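Isocitrate dehydrogenase [NAD] subunit 1, mitochondrial (Saccharomyces cerevisiae, PDB 3BLX) takes part in the citric acid cycle as a subunit of the mitochondrial octamer that oxidatively decarboxylates isocitrate to 2-oxoglutarate with NAD(+), and also binds mitochondrial mRNA leaders. Local coordinates at residues 179-184 and 231-236; 100-105 and 130-135. All blocks are in the same frame, centred on the assembly; numbering follows the deposited sequence.

Interaction 1. Residues 179-184 and 231-236; sequences TAVHKA and DVLVTP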
# COMPACT_ATOMS: atom_id res chain seq x y z
N THR E 179 7.68 7.19 34.84
CA THR E 179 9.13 7.14 34.97
C THR E 179 9.73 6.24 33.92
O THR E 179 9.39 5.08 33.84
CB THR E 179 9.55 6.63 36.37
OG1 THR E 179 8.91 7.40 37.38
CG2 THR E 179 11.06 6.74 36.56
N ALA E 180 10.63 6.76 33.10
CA ALA E 180 11.40 5.90 32.21
C ALA E 180 12.54 5.20 32.94
O ALA E 180 13.35 5.83 33.63
CB ALA E 180 11.94 6.71 31.05
N VAL E 181 12.62 3.89 32.78
CA VAL E 181 13.67 3.08 33.38
C VAL E 181 14.67 2.68 32.30
O VAL E 181 14.30 2.10 31.30
CB VAL E 181 13.09 1.80 34.05
CG1 VAL E 181 14.21 0.91 34.58
CG2 VAL E 181 12.12 2.16 35.16
N HIS E 182 15.94 2.97 32.52
CA HIS E 182 16.93 2.77 31.48
C HIS E 182 18.32 2.55 32.08
O HIS E 182 18.50 2.62 33.30
CB HIS E 182 16.98 4.03 30.66
CG HIS E 182 17.35 5.23 31.46
ND1 HIS E 182 18.66 5.53 31.77
CD2 HIS E 182 16.59 6.18 32.05
CE1 HIS E 182 18.69 6.64 32.50
NE2 HIS E 182 17.45 7.05 32.68
N LYS E 183 19.30 2.32 31.21
CA LYS E 183 20.68 2.18 31.65
C LYS E 183 21.58 3.14 30.85
O LYS E 183 22.59 2.74 30.28
CB LYS E 183 21.13 0.72 31.46
CG LYS E 183 22.17 0.21 32.45
CD LYS E 183 22.15 -1.31 32.52
CE LYS E 183 23.19 -1.85 33.49
NZ LYS E 183 23.21 -1.09 34.79
N ALA E 184 21.20 4.42 30.80
CA ALA E 184 21.91 5.40 29.98
C ALA E 184 23.30 5.78 30.50
O ALA E 184 24.08 6.41 29.79
CB ALA E 184 21.06 6.66 29.79
N ASP E 231 4.90 5.13 40.07
CA ASP E 231 3.54 5.13 39.58
C ASP E 231 3.44 4.27 38.29
O ASP E 231 3.10 3.09 38.33
CB ASP E 231 3.07 6.58 39.37
CG ASP E 231 1.56 6.69 39.20
OD1 ASP E 231 0.91 5.63 39.05
OD2 ASP E 231 1.02 7.82 39.22
N VAL E 232 3.73 4.87 37.14
CA VAL E 232 3.84 4.12 35.92
C VAL E 232 5.30 4.02 35.52
O VAL E 232 5.96 5.04 35.36
CB VAL E 232 3.04 4.80 34.81
CG1 VAL E 232 3.35 4.16 33.50
CG2 VAL E 232 1.56 4.70 35.09
N LEU E 233 5.81 2.80 35.39
CA LEU E 233 7.16 2.59 34.85
C LEU E 233 7.12 2.19 33.35
O LEU E 233 6.35 1.31 32.96
CB LEU E 233 7.87 1.52 35.66
CG LEU E 233 8.03 1.88 37.13
CD1 LEU E 233 8.70 0.74 37.91
CD2 LEU E 233 8.88 3.12 37.20
N VAL E 234 7.93 2.85 32.52
CA VAL E 234 8.10 2.47 31.10
C VAL E 234 9.52 2.01 30.87
O VAL E 234 10.46 2.73 31.17
CB VAL E 234 7.93 3.65 30.17
CG1 VAL E 234 7.51 3.15 28.81
CG2 VAL E 234 6.91 4.60 30.72
N THR E 235 9.70 0.81 30.33
CA THR E 235 11.05 0.28 30.15
C THR E 235 11.17 -0.48 28.85
O THR E 235 10.18 -0.96 28.30
CB THR E 235 11.44 -0.67 31.28
OG1 THR E 235 10.73 -1.91 31.14
CG2 THR E 235 11.04 -0.09 32.61
N PRO E 236 12.40 -0.59 28.34
CA PRO E 236 12.72 -1.46 27.21
C PRO E 236 12.40 -2.91 27.55
O PRO E 236 12.16 -3.25 28.71
CB PRO E 236 14.24 -1.29 27.08
CG PRO E 236 14.53 0.03 27.70
CD PRO E 236 13.56 0.16 28.82
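Thr-179 N donates to Val-232 O at 2.8 Å, the shortest of three backbone hydrogen bonds between 179-184 and 231-236. Thr-179 O accepts Val-234 N at 3.0 Å, and Val-181 N reaches Val-234 O at 2.9 Å; all three are nearly straight, with N-H...O angles of at least 171°. This ladder, with Thr-179 opposite Leu-233 and Ala-180 opposite Val-234, defines parallel pairing, although the short strand axes are turned 37° apart. It belongs to the parallel part of the dehydrogenase's alpha/beta sheet: strand 177-182 lies between strands 210-215 and 232-235. Helix 190-205 covers Ala-180, whereas helix 237-251 meets Val-181 and Thr-235 through Leu-243.

On the Thr-179/Leu-233 face, Leu-233 CD2 reaches Thr-179 CB at 3.7 Å and Val-181 CG2 at 3.9 Å. With Thr-235 OG1 between its backbone N and carbonyl carbon (chi1 73°), CG2 is left anti to that carbon, alongside Val-181, and the hydroxyl donates to Pro-236 O at 3.1 Å. A glycine in place of Thr-235 would probably open a gap beside Val-181 and Leu-243 and leave Pro-236 O without this hydroxyl. His-182 ND1 accepts Ala-184 N in its ring plane, within the turn carrying Lys-183, probably critical for catalysis, as in related enzymes.

Interaction 2. Residues 100-105 and 130-135; sequences QLDIYA and ENTEGE
With CG anti to the backbone N (chi1 -172°), Asn-131 brings its amide within bonding distance of the Ile-103 carbonyl, while Thr-132, its CG2 anti to the carbonyl carbon, turns that methyl to Tyr-104. Asn-131 ND2 donates to Ile-103 O at 3.0 Å, and the acceptor lies close to the amide plane, only 12° out of it. The neighbouring Asn-131 N meets Tyr-104 O at 3.0 Å with a bent N-H...O angle of 137°. Backbone and side chain of one asparagine thus grip two successive carbonyls of the 100-105 segment, and the ND2 bond restricts rotation of the amide. Next to them, Thr-132 CG2 packs on Tyr-104 CB at 3.8 Å and also comes to 3.9 Å from Asp-102 OD1. The other oxygen of that carboxylate, OD2, forms a salt bridge with Arg-161, whose side chain makes a cation-pi contact with Tyr-104.

The turn at 130-133 is held from within. The Glu-130 carboxylate curls back over its own turn: OE1 accepts Thr-132 N at 2.9 Å, from above the carboxylate plane, and OE2 accepts Thr-132 OG1 at 2.7 Å through its syn lone pair. A weak bond from Glu-133 N also ends on OE1.

Ala-105 and Glu-130 form an antiparallel non-hydrogen-bonded pair, and Tyr-104 with Ala-105 makes a classic beta bulge opposite Phe-262. Asn-131 O accepts Arg-98 NE, and the side chain of Asn-131 also lies near Arg-129; both arginines probably bind substrate, as in related enzymes, consistent with a place at the wall of the isocitrate pocket.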
# COMPACT_ATOMS: atom_id res chain seq x y z
N GLN E 100 3.91 -10.68 13.57
CA GLN E 100 2.80 -10.62 12.63
C GLN E 100 1.72 -9.63 13.03
O GLN E 100 1.12 -9.00 12.17
CB GLN E 100 2.18 -12.00 12.41
CG GLN E 100 3.08 -12.97 11.70
CD GLN E 100 2.40 -14.28 11.44
OE1 GLN E 100 1.42 -14.34 10.70
NE2 GLN E 100 2.92 -15.36 12.06
N LEU E 101 1.47 -9.48 14.33
CA LEU E 101 0.38 -8.60 14.73
C LEU E 101 0.89 -7.27 15.24
O LEU E 101 0.13 -6.37 15.53
CB LEU E 101 -0.47 -9.26 15.81
CG LEU E 101 -1.17 -10.54 15.41
CD1 LEU E 101 -2.12 -10.87 16.54
CD2 LEU E 101 -1.91 -10.33 14.07
N ASP E 102 2.21 -7.15 15.35
CA ASP E 102 2.83 -5.92 15.83
C ASP E 102 2.27 -5.45 17.18
O ASP E 102 1.98 -4.28 17.40
CB ASP E 102 2.75 -4.81 14.77
CG ASP E 102 3.78 -3.70 14.99
OD1 ASP E 102 4.85 -3.94 15.62
OD2 ASP E 102 3.54 -2.56 14.52
N ILE E 103 2.11 -6.39 18.10
CA ILE E 103 1.66 -6.08 19.45
C ILE E 103 2.86 -5.63 20.24
O ILE E 103 3.73 -6.44 20.56
CB ILE E 103 1.03 -7.31 20.08
CG1 ILE E 103 -0.27 -7.64 19.35
CG2 ILE E 103 0.74 -7.07 21.52
CD1 ILE E 103 -0.93 -8.92 19.81
N TYR E 104 2.93 -4.34 20.57
CA TYR E 104 4.20 -3.72 20.97
C TYR E 104 4.25 -3.24 22.41
O TYR E 104 5.29 -2.75 22.89
CB TYR E 104 4.51 -2.52 20.06
CG TYR E 104 3.50 -1.39 20.12
CD1 TYR E 104 2.48 -1.29 19.19
CD2 TYR E 104 3.57 -0.43 21.12
CE1 TYR E 104 1.53 -0.26 19.24
CE2 TYR E 104 2.62 0.61 21.19
CZ TYR E 104 1.61 0.69 20.24
OH TYR E 104 0.69 1.73 20.28
N ALA E 105 3.14 -3.35 23.10
CA ALA E 105 3.10 -2.80 24.45
C ALA E 105 2.58 -3.83 25.42
O ALA E 105 1.43 -4.24 25.33
CB ALA E 105 2.24 -1.54 24.47
N GLU E 130 8.29 -2.29 26.36
CA GLU E 130 8.36 -2.34 24.92
C GLU E 130 8.54 -3.78 24.49
O GLU E 130 9.37 -4.48 25.06
CB GLU E 130 9.54 -1.49 24.43
CG GLU E 130 9.38 -0.95 23.00
CD GLU E 130 9.47 -2.03 21.91
OE1 GLU E 130 10.37 -2.91 22.00
OE2 GLU E 130 8.63 -1.99 20.97
N ASN E 131 7.80 -4.21 23.47
CA ASN E 131 7.72 -5.64 23.14
C ASN E 131 8.15 -6.06 21.71
O ASN E 131 7.89 -7.19 21.29
CB ASN E 131 6.29 -6.15 23.47
CG ASN E 131 6.16 -7.67 23.34
OD1 ASN E 131 6.91 -8.44 23.95
ND2 ASN E 131 5.19 -8.09 22.54
N THR E 132 8.83 -5.19 20.97
CA THR E 132 9.17 -5.58 19.60
C THR E 132 10.65 -5.48 19.23
O THR E 132 11.05 -5.90 18.15
CB THR E 132 8.33 -4.81 18.54
OG1 THR E 132 8.49 -3.39 18.71
CG2 THR E 132 6.87 -5.14 18.67
N GLU E 133 11.45 -4.96 20.16
CA GLU E 133 12.82 -4.55 19.89
C GLU E 133 13.72 -5.02 21.02
O GLU E 133 13.27 -5.72 21.91
CB GLU E 133 12.85 -3.04 19.89
CG GLU E 133 13.63 -2.43 18.83
CD GLU E 133 13.34 -0.94 18.75
OE1 GLU E 133 13.19 -0.45 17.61
OE2 GLU E 133 13.24 -0.28 19.83
N GLY E 134 14.97 -4.57 21.03
CA GLY E 134 15.92 -4.97 22.05
C GLY E 134 16.08 -6.48 22.10
O GLY E 134 16.49 -7.11 21.13
N GLU E 135 15.74 -7.03 23.26
CA GLU E 135 15.79 -8.47 23.50
C GLU E 135 15.05 -9.28 22.42
O GLU E 135 15.49 -10.36 22.04
CB GLU E 135 15.22 -8.78 24.89
CG GLU E 135 15.37 -10.23 25.33
CD GLU E 135 15.18 -10.44 26.83
OE1 GLU E 135 15.57 -9.56 27.63
OE2 GLU E 135 14.66 -11.52 27.20

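How the interactions relate
Along the chain, interaction 2 comes first: after helix 92-99, the path runs out on strand 105-111 and back on strand 124-130. The loop at 130-135 closes this antiparallel excursion against 100-105. The chain then makes the two-stranded sheet of 140-142 and 147-155 and helix 156-172 before interaction 1 opens at 179-184; it closes at 231-236, after two helices and strand 210-215. The loops are therefore in series, neither nested nor crossed. Strand pairing nevertheless joins them, because 232-235 lies alongside 124-130. Thr-235 O and Glu-130 N, 3.0 Å apart, form a probable hydrogen bond that links the contacts, whose centres are about 16 Å apart.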